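Local coordinates for protein NRPS (Penicillium fellutanum, PDB 6NKI) that belongs to a nonribosomal peptide synthetase and binds NADPH in a domain of the male sterility protein family, which has a Rossmann-type fold, at residues 240-245 with 403-408; 319-324 with 394-399. All coordinates share one frame; numbering follows the deposited sequence.

Contact 1: 240-245 with 403-408. With NDP (NADPH dihydro-nicotinamide-adenine-dinucleotide phosphate), chain B.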
ATOM      1  N   ASN A 240      10.213  -5.211   6.489  1.00122.60           N
ATOM      2  CA  ASN A 240      11.595  -5.752   6.560  1.00129.03           C
ATOM      3  C   ASN A 240      12.420  -4.908   5.604  1.00120.16           C
ATOM      4  O   ASN A 240      12.849  -5.425   4.571  1.00117.79           O
ATOM      5  CB  ASN A 240      11.672  -7.213   6.121  1.00139.46           C
ATOM      6  CG  ASN A 240      11.334  -8.182   7.232  1.00150.96           C
ATOM      7  OD1 ASN A 240      10.900  -7.773   8.303  1.00152.05           O
ATOM      8  ND2 ASN A 240      11.533  -9.465   6.987  1.00154.73           N
ATOM      9  N   ALA A 241      12.660  -3.660   5.996  1.00117.20           N
ATOM     10  CA  ALA A 241      13.362  -2.718   5.110  1.00116.07           C
ATOM     11  C   ALA A 241      14.873  -2.862   5.243  1.00116.50           C
ATOM     12  O   ALA A 241      15.419  -2.611   6.315  1.00118.41           O
ATOM     13  CB  ALA A 241      12.923  -1.308   5.403  1.00117.05           C
ATOM     14  N   VAL A 242      15.476  -3.313   4.154  1.00119.40           N
ATOM     15  CA  VAL A 242      16.921  -3.361   3.952  1.00130.87           C
ATOM     16  C   VAL A 242      17.168  -2.998   2.493  1.00130.62           C
ATOM     17  O   VAL A 242      16.792  -3.754   1.589  1.00124.98           O
ATOM     18  CB  VAL A 242      17.528  -4.731   4.280  1.00143.12           C
ATOM     19  CG1 VAL A 242      18.975  -4.773   3.821  1.00155.41           C
ATOM     20  CG2 VAL A 242      17.450  -4.995   5.775  1.00145.08           C
ATOM     21  N   ALA A 243      17.767  -1.837   2.263  1.00139.22           N
ATOM     22  CA  ALA A 243      18.008  -1.384   0.903  1.00144.30           C
ATOM     23  C   ALA A 243      19.036  -2.289   0.244  1.00152.12           C
ATOM     24  O   ALA A 243      20.116  -2.512   0.801  1.00154.03           O
ATOM     25  CB  ALA A 243      18.491   0.063   0.914  1.00142.74           C
ATOM     26  N   ASN A 244      18.670  -2.836  -0.915  1.00155.82           N
ATOM     27  CA  ASN A 244      19.597  -3.753  -1.621  1.00159.92           C
ATOM     28  C   ASN A 244      20.846  -2.935  -1.957  1.00160.97           C
ATOM     29  O   ASN A 244      20.701  -1.855  -2.547  1.00163.73           O
ATOM     30  CB  ASN A 244      18.905  -4.440  -2.798  1.00157.06           C
ATOM     31  CG  ASN A 244      18.455  -3.466  -3.857  1.00157.90           C
ATOM     32  OD1 ASN A 244      18.443  -2.265  -3.615  1.00158.70           O
ATOM     33  ND2 ASN A 244      18.096  -3.970  -5.025  1.00159.26           N
ATOM     34  N   GLY A 245      22.021  -3.498  -1.678  1.00161.87           N
ATOM     35  CA  GLY A 245      23.319  -2.813  -1.820  1.00159.47           C
ATOM     36  C   GLY A 245      23.685  -2.404  -3.234  1.00152.91           C
ATOM     37  O   GLY A 245      24.537  -1.518  -3.364  1.00157.77           O
ATOM     38  N   ALA A 403      16.457   4.701   4.635  1.00105.11           N
ATOM     39  CA  ALA A 403      17.506   5.654   4.972  1.00 76.94           C
ATOM     40  C   ALA A 403      17.905   5.567   6.442  1.00 95.92           C
ATOM     41  O   ALA A 403      19.046   5.873   6.794  1.00103.13           O
ATOM     42  CB  ALA A 403      17.042   7.067   4.622  1.00 77.98           C
ATOM     43  N   GLU A 404      16.971   5.189   7.316  1.00 93.40           N
ATOM     44  CA  GLU A 404      17.293   4.914   8.714  1.00 95.42           C
ATOM     45  C   GLU A 404      18.083   3.616   8.874  1.00 95.20           C
ATOM     46  O   GLU A 404      18.811   3.454   9.858  1.00 97.17           O
ATOM     47  CB  GLU A 404      16.006   4.863   9.537  1.00 97.20           C
ATOM     48  CG  GLU A 404      16.214   4.513  11.011  1.00114.31           C
ATOM     49  CD  GLU A 404      14.953   4.642  11.860  1.00119.92           C
ATOM     50  OE1 GLU A 404      13.887   5.004  11.318  1.00119.29           O
ATOM     51  OE2 GLU A 404      15.042   4.388  13.083  1.00125.69           O
ATOM     52  N   TYR A 405      17.952   2.681   7.932  1.00 96.31           N
ATOM     53  CA  TYR A 405      18.757   1.464   7.989  1.00101.35           C
ATOM     54  C   TYR A 405      20.209   1.752   7.645  1.00 98.92           C
ATOM     55  O   TYR A 405      21.123   1.386   8.392  1.00106.71           O
ATOM     56  CB  TYR A 405      18.209   0.399   7.041  1.00106.10           C
ATOM     57  CG  TYR A 405      19.148  -0.781   6.896  1.00115.54           C
ATOM     58  CD1 TYR A 405      19.259  -1.732   7.895  1.00124.55           C
ATOM     59  CD2 TYR A 405      19.943  -0.926   5.766  1.00121.14           C
ATOM     60  CE1 TYR A 405      20.121  -2.803   7.772  1.00125.45           C
ATOM     61  CE2 TYR A 405      20.808  -1.997   5.633  1.00129.34           C
ATOM     62  CZ  TYR A 405      20.894  -2.935   6.640  1.00127.98           C
ATOM     63  OH  TYR A 405      21.751  -4.010   6.524  1.00129.96           O
ATOM     64  N   LEU A 406      20.441   2.359   6.478  1.00 98.90           N
ATOM     65  CA  LEU A 406      21.800   2.705   6.092  1.00101.13           C
ATOM     66  C   LEU A 406      22.477   3.507   7.197  1.00101.76           C
ATOM     67  O   LEU A 406      23.572   3.158   7.658  1.00 99.88           O
ATOM     68  CB  LEU A 406      21.788   3.472   4.766  1.00106.97           C
ATOM     69  CG  LEU A 406      21.336   2.642   3.548  1.00108.42           C
ATOM     70  CD1 LEU A 406      21.235   3.492   2.282  1.00110.59           C
ATOM     71  CD2 LEU A 406      22.247   1.444   3.319  1.00110.52           C
ATOM     72  N   ALA A 407      21.804   4.551   7.685  1.00106.72           N
ATOM     73  CA  ALA A 407      22.336   5.323   8.805  1.00114.77           C
ATOM     74  C   ALA A 407      22.649   4.446  10.017  1.00126.09           C
ATOM     75  O   ALA A 407      23.510   4.806  10.828  1.00130.03           O
ATOM     76  CB  ALA A 407      21.358   6.435   9.183  1.00110.01           C
ATOM     77  N   SER A 408      21.968   3.302  10.162  1.00133.42           N
ATOM     78  CA  SER A 408      22.290   2.383  11.254  1.00139.82           C
ATOM     79  C   SER A 408      23.714   1.870  11.117  1.00138.28           C
ATOM     80  O   SER A 408      24.469   1.825  12.094  1.00139.16           O
ATOM     81  CB  SER A 408      21.315   1.202  11.278  1.00140.84           C
ATOM     82  OG  SER A 408      19.976   1.637  11.424  1.00149.55           O
TER
HETATM   83  PA  NDP B2501      20.353  -8.639 -10.284  1.00169.33           P
HETATM   84  O1A NDP B2501      20.780  -7.709 -11.382  1.00169.39           O
HETATM   85  O2A NDP B2501      21.345  -9.627  -9.728  1.00169.53           O
HETATM   86  O5B NDP B2501      18.899  -9.426 -10.609  1.00164.84           O
HETATM   87  C5B NDP B2501      18.936  -9.894 -11.911  1.00164.22           C
HETATM   88  C4B NDP B2501      18.469 -11.351 -11.937  1.00160.51           C
HETATM   89  O4B NDP B2501      18.785 -11.896 -13.248  1.00162.61           O
HETATM   90  C3B NDP B2501      19.167 -12.159 -10.855  1.00156.95           C
HETATM   91  O3B NDP B2501      18.278 -13.107 -10.368  1.00155.14           O
HETATM   92  C2B NDP B2501      20.311 -12.927 -11.611  1.00157.46           C
HETATM   93  O2B NDP B2501      20.620 -14.146 -11.093  1.00151.21           O
HETATM   94  C1B NDP B2501      19.608 -13.064 -13.048  1.00162.49           C
HETATM   95  N9A NDP B2501      20.606 -13.168 -14.173  1.00167.48           N
HETATM   96  C8A NDP B2501      21.548 -12.213 -14.620  1.00169.45           C
HETATM   97  N7A NDP B2501      22.295 -12.646 -15.668  1.00173.14           N
HETATM   98  C5A NDP B2501      21.812 -13.951 -15.909  1.00174.02           C
HETATM   99  C6A NDP B2501      22.164 -14.938 -16.856  1.00177.47           C
HETATM  100  N6A NDP B2501      23.161 -14.712 -17.782  1.00182.01           N
HETATM  101  N1A NDP B2501      21.537 -16.152 -16.885  1.00176.86           N
HETATM  102  C2A NDP B2501      20.562 -16.325 -15.939  1.00172.90           C
HETATM  103  N3A NDP B2501      20.110 -15.502 -14.993  1.00169.93           N
HETATM  104  C4A NDP B2501      20.765 -14.288 -14.990  1.00170.03           C
HETATM  105  O3  NDP B2501      19.946  -7.636  -8.998  1.00170.10           O
HETATM  106  PN  NDP B2501      19.184  -6.305  -9.511  1.00173.67           P
HETATM  107  O1N NDP B2501      18.631  -5.577  -8.349  1.00170.84           O
HETATM  108  O2N NDP B2501      19.988  -5.580 -10.569  1.00176.39           O
HETATM  109  O5D NDP B2501      17.647  -6.707 -10.460  1.00174.22           O
HETATM  110  C5D NDP B2501      16.703  -7.499  -9.732  1.00173.83           C
HETATM  111  C4D NDP B2501      15.186  -7.057 -10.016  1.00172.63           C
HETATM  112  O4D NDP B2501      14.938  -5.730  -9.531  1.00171.50           O
HETATM  113  C3D NDP B2501      14.847  -7.037 -11.536  1.00174.41           C
HETATM  114  O3D NDP B2501      13.785  -7.939 -11.782  1.00173.59           O
HETATM  115  C2D NDP B2501      14.410  -5.587 -11.887  1.00173.44           C
HETATM  116  O2D NDP B2501      13.163  -5.519 -12.556  1.00173.46           O
HETATM  117  C1D NDP B2501      14.215  -4.951 -10.537  1.00169.84           C
HETATM  118  N1N NDP B2501      14.801  -3.534 -10.389  1.00166.06           N
HETATM  119  C2N NDP B2501      15.163  -3.208  -9.117  1.00160.28           C
HETATM  120  C3N NDP B2501      15.726  -2.033  -8.800  1.00156.49           C
HETATM  121  C7N NDP B2501      15.926  -1.928  -7.374  1.00147.64           C
HETATM  122  O7N NDP B2501      16.326  -2.819  -6.631  1.00148.00           O
HETATM  123  N7N NDP B2501      15.491  -0.757  -6.843  1.00137.36           N
HETATM  124  C4N NDP B2501      16.054  -0.949  -9.838  1.00161.20           C
HETATM  125  C5N NDP B2501      15.492  -1.303 -11.185  1.00164.96           C
HETATM  126  C6N NDP B2501      14.910  -2.516 -11.429  1.00166.40           C
HETATM  127  P2B NDP B2501      22.194 -14.175 -10.076  1.00145.88           P
HETATM  128  O1X NDP B2501      22.116 -15.577  -9.555  1.00143.47           O
HETATM  129  O2X NDP B2501      23.284 -13.872 -11.109  1.00149.17           O
HETATM  130  O3X NDP B2501      21.823 -13.072  -9.136  1.00141.66           O
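Val242 lays its two methyl groups against the phenol ring of Tyr405; this pair is the main side-chain contact, with Ala243 also covered by the helix. CG2 of Val242 sits over one face of the ring in a CH-pi contact, 4.2 Å from the centroid of the Tyr405 ring and 18° off its normal. The other branch reaches toward the phenol end: Val242 CG1 is 3.8 Å from Tyr405 CE2. Tyr405 can offer its ring because CG lies anti to the backbone N (chi1 170°), on a side chain that leaves the helix in the direction of the loop. A branched aliphatic residue suits the place, since both methyls lie on the same side of the ring, CG2 nearer its centre and CG1 toward CE2 and CZ. The small side chains of Ala241 and Ala243 are consistent with the close approach of the loop, where Val242 CA comes within 6.6 Å of Tyr405 CA. Beyond them, Asn244 ND2 donates to the carboxamide oxygen O7N of NADPH at 2.7 Å, with an N-H...O angle of 142°, so the loop that leans on the helix also reaches the ligand with one hydrogen bond. The loop joins strand 233-235 to helix 248-259, and Trp250 of that helix touches Ala243, Asn244 and Leu406. Helix 389-410 meets helix 319-330 through Ala403 on Ile326 and Ala407 on Leu330.

Contact 2: 319-324 with 394-399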
ATOM      1  N   MET A 319      10.874  14.489  -6.162  1.00101.55           N
ATOM      2  CA  MET A 319      12.237  14.392  -5.657  1.00 96.96           C
ATOM      3  C   MET A 319      12.443  15.188  -4.360  1.00 95.08           C
ATOM      4  O   MET A 319      13.189  14.745  -3.474  1.00 89.13           O
ATOM      5  CB  MET A 319      13.219  14.829  -6.739  1.00 97.82           C
ATOM      6  CG  MET A 319      13.297  13.820  -7.877  1.00 94.31           C
ATOM      7  SD  MET A 319      13.665  12.202  -7.200  1.00 87.13           S
ATOM      8  CE  MET A 319      15.267  12.472  -6.466  1.00 94.42           C
ATOM      9  N   SER A 320      11.791  16.351  -4.214  1.00 92.91           N
ATOM     10  CA  SER A 320      11.850  17.051  -2.934  1.00 95.29           C
ATOM     11  C   SER A 320      11.253  16.206  -1.814  1.00 95.99           C
ATOM     12  O   SER A 320      11.806  16.142  -0.707  1.00 86.84           O
ATOM     13  CB  SER A 320      11.130  18.394  -3.016  1.00101.74           C
ATOM     14  OG  SER A 320       9.733  18.227  -3.127  1.00105.39           O
ATOM     15  N   ASP A 321      10.133  15.537  -2.084  1.00 93.87           N
ATOM     16  CA  ASP A 321       9.526  14.687  -1.070  1.00 98.09           C
ATOM     17  C   ASP A 321      10.430  13.502  -0.749  1.00 92.17           C
ATOM     18  O   ASP A 321      10.556  13.093   0.414  1.00 79.50           O
ATOM     19  CB  ASP A 321       8.154  14.229  -1.574  1.00108.00           C
ATOM     20  CG  ASP A 321       7.250  13.705  -0.466  1.00117.56           C
ATOM     21  OD1 ASP A 321       7.660  13.672   0.720  1.00123.66           O
ATOM     22  OD2 ASP A 321       6.106  13.336  -0.796  1.00119.28           O
ATOM     23  N   PHE A 322      11.073  12.940  -1.778  1.00 91.46           N
ATOM     24  CA  PHE A 322      11.998  11.825  -1.582  1.00 91.02           C
ATOM     25  C   PHE A 322      13.152  12.215  -0.650  1.00 88.53           C
ATOM     26  O   PHE A 322      13.379  11.570   0.385  1.00 88.69           O
ATOM     27  CB  PHE A 322      12.497  11.324  -2.956  1.00 83.67           C
ATOM     28  CG  PHE A 322      13.717  10.423  -2.881  1.00 78.09           C
ATOM     29  CD1 PHE A 322      13.612   9.120  -2.421  1.00 74.81           C
ATOM     30  CD2 PHE A 322      14.982  10.913  -3.236  1.00 79.84           C
ATOM     31  CE1 PHE A 322      14.732   8.304  -2.324  1.00 79.93           C
ATOM     32  CE2 PHE A 322      16.102  10.118  -3.128  1.00 83.62           C
ATOM     33  CZ  PHE A 322      15.966   8.790  -2.676  1.00 83.23           C
ATOM     34  N   TRP A 323      13.868  13.294  -0.972  1.00 90.53           N
ATOM     35  CA  TRP A 323      15.035  13.639  -0.162  1.00 98.67           C
ATOM     36  C   TRP A 323      14.677  14.068   1.259  1.00100.19           C
ATOM     37  O   TRP A 323      15.437  13.770   2.189  1.00 96.85           O
ATOM     38  CB  TRP A 323      15.858  14.735  -0.816  1.00 97.93           C
ATOM     39  CG  TRP A 323      16.629  14.309  -2.006  1.00 96.05           C
ATOM     40  CD1 TRP A 323      16.399  14.657  -3.302  1.00 96.86           C
ATOM     41  CD2 TRP A 323      17.741  13.422  -2.018  1.00 88.33           C
ATOM     42  NE1 TRP A 323      17.332  14.072  -4.122  1.00 98.43           N
ATOM     43  CE2 TRP A 323      18.166  13.303  -3.354  1.00 98.11           C
ATOM     44  CE3 TRP A 323      18.432  12.725  -1.026  1.00 88.01           C
ATOM     45  CZ2 TRP A 323      19.257  12.533  -3.716  1.00 89.54           C
ATOM     46  CZ3 TRP A 323      19.510  11.950  -1.394  1.00 88.39           C
ATOM     47  CH2 TRP A 323      19.907  11.860  -2.722  1.00 89.15           C
ATOM     48  N   LYS A 324      13.547  14.760   1.468  1.00 91.76           N
ATOM     49  CA  LYS A 324      13.255  15.108   2.850  1.00 93.97           C
ATOM     50  C   LYS A 324      12.962  13.871   3.667  1.00 92.06           C
ATOM     51  O   LYS A 324      13.094  13.912   4.895  1.00 85.81           O
ATOM     52  CB  LYS A 324      12.129  16.144   2.977  1.00102.38           C
ATOM     53  CG  LYS A 324      10.778  15.824   2.402  1.00111.47           C
ATOM     54  CD  LYS A 324       9.742  16.893   2.837  1.00121.59           C
ATOM     55  CE  LYS A 324       9.892  18.276   2.166  1.00120.98           C
ATOM     56  NZ  LYS A 324       9.501  18.335   0.723  1.00117.44           N
ATOM     57  N   MET A 394       2.851   5.812   2.092  1.00 77.25           N
ATOM     58  CA  MET A 394       3.416   4.507   2.435  1.00 80.90           C
ATOM     59  C   MET A 394       4.748   4.252   1.726  1.00 73.51           C
ATOM     60  O   MET A 394       5.594   3.531   2.269  1.00 71.16           O
ATOM     61  CB  MET A 394       2.443   3.390   2.114  1.00 88.83           C
ATOM     62  CG  MET A 394       2.705   2.170   2.979  1.00101.81           C
ATOM     63  SD  MET A 394       2.268   2.493   4.721  1.00114.68           S
ATOM     64  CE  MET A 394       3.119   1.170   5.591  1.00119.07           C
ATOM     65  N   ILE A 395       4.952   4.824   0.533  1.00 73.92           N
ATOM     66  CA  ILE A 395       6.289   4.756  -0.054  1.00 89.47           C
ATOM     67  C   ILE A 395       7.228   5.710   0.672  1.00 86.19           C
ATOM     68  O   ILE A 395       8.368   5.334   0.968  1.00 77.67           O
ATOM     69  CB  ILE A 395       6.277   5.026  -1.572  1.00 93.88           C
ATOM     70  CG1 ILE A 395       5.790   6.415  -1.863  1.00102.65           C
ATOM     71  CG2 ILE A 395       5.323   4.116  -2.339  1.00 88.58           C
ATOM     72  CD1 ILE A 395       5.694   6.676  -3.298  1.00106.47           C
ATOM     73  N   ARG A 396       6.777   6.938   0.975  1.00 88.62           N
ATOM     74  CA  ARG A 396       7.556   7.828   1.834  1.00 87.49           C
ATOM     75  C   ARG A 396       8.084   7.121   3.068  1.00 81.46           C
ATOM     76  O   ARG A 396       9.268   7.239   3.380  1.00 70.41           O
ATOM     77  CB  ARG A 396       6.736   9.073   2.190  1.00 92.16           C
ATOM     78  CG  ARG A 396       7.233   9.808   3.401  1.00 93.59           C
ATOM     79  CD  ARG A 396       6.630  11.152   3.631  1.00 93.91           C
ATOM     80  NE  ARG A 396       5.173  11.164   3.671  1.00 90.65           N
ATOM     81  CZ  ARG A 396       4.400  11.820   2.798  1.00 85.14           C
ATOM     82  NH1 ARG A 396       4.918  12.633   1.869  1.00 82.52           N
ATOM     83  NH2 ARG A 396       3.083  11.676   2.872  1.00 82.60           N
ATOM     84  N   GLN A 397       7.257   6.348   3.747  1.00 71.89           N
ATOM     85  CA  GLN A 397       7.781   5.630   4.892  1.00 73.75           C
ATOM     86  C   GLN A 397       8.724   4.520   4.454  1.00 72.44           C
ATOM     87  O   GLN A 397       9.626   4.136   5.201  1.00 76.39           O
ATOM     88  CB  GLN A 397       6.635   5.047   5.749  1.00 72.59           C
ATOM     89  CG  GLN A 397       5.695   6.052   6.281  1.00 77.88           C
ATOM     90  CD  GLN A 397       6.369   7.071   7.177  1.00 81.82           C
ATOM     91  OE1 GLN A 397       6.495   8.230   6.797  1.00 74.29           O
ATOM     92  NE2 GLN A 397       6.782   6.647   8.381  1.00 81.05           N
ATOM     93  N   ALA A 398       8.545   3.983   3.255  1.00 69.55           N
ATOM     94  CA  ALA A 398       9.476   2.944   2.826  1.00 66.85           C
ATOM     95  C   ALA A 398      10.882   3.517   2.647  1.00 71.16           C
ATOM     96  O   ALA A 398      11.866   2.909   3.095  1.00 69.27           O
ATOM     97  CB  ALA A 398       8.962   2.264   1.551  1.00 64.04           C
ATOM     98  N   VAL A 399      10.995   4.713   2.059  1.00 69.57           N
ATOM     99  CA  VAL A 399      12.307   5.354   1.967  1.00 72.46           C
ATOM    100  C   VAL A 399      12.809   5.779   3.333  1.00 79.71           C
ATOM    101  O   VAL A 399      13.974   5.525   3.670  1.00 71.60           O
ATOM    102  CB  VAL A 399      12.324   6.511   0.954  1.00 75.97           C
ATOM    103  CG1 VAL A 399      11.422   7.593   1.343  1.00 80.59           C
ATOM    104  CG2 VAL A 399      13.723   7.101   0.920  1.00 81.15           C
TER
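Asp321 and Arg396 meet across two helices because each side chain starts with CG anti to its own backbone N, and the arginine then bends at chi3 (54°) to bring its guanidinium to the carboxylate. The salt bridge is carried by a single arginine nitrogen: Arg396 NH1 lies 3.0 Å from Asp321 OD2 and also gives a weak hydrogen bond to Asp321 OD1 at 3.1 Å. OD1 comes in at the guanidinium edge, in its plane. NH1 alone faces both oxygens, and the planes are turned 34° apart, so this is not the flat two-nitrogen pairing. Asn393 OD1 accepts a hydrogen bond from Arg396 NE, which probably helps to fix the rotation of the guanidinium. The pair suits a partly exposed position between two helices, where the arginine's length spans the gap to the short aspartate. Arg396 also packs on His285 of the second subunit, as Gln397 does on Ser281 of that subunit. Val399 CG2 rests 3.6 Å from Phe322 CE1, an apolar contact between buried residues. Phe322 also puts CE2 over the centre of one face of the Trp323 ring, 3.7 Å above its plane. Helices 319-330 and 389-410 thus pack through a salt bridge beside a buried apolar pair. Around this apolar side, Phe322 packs on Leu249 and Val253 of helix 248-259 and on Leu271 of strand 270-275, and Val399 touches Trp250.

In the fold
Contacts 1 and 2 both use helix 389-410, whose segments 394-399 and 403-408 follow closely in sequence; their centres lie about 14 Å apart. Both segments of contact 2 fall between the two segments of contact 1 in the chain. Helix 248-259 stands beside both, with Trp250 touching residues of each, and Ile326 of helix 319-330 meets Val399 and Ala403 alike. Their relation to NADPH differs: contact 1 reaches the ligand directly through Asn244, whereas in contact 2 the side chain of Phe322 remains about 10 Å from it. NADPH is further hydrogen-bonded by Thr30, Arg55 and Asp90, residues that belong to neither contact.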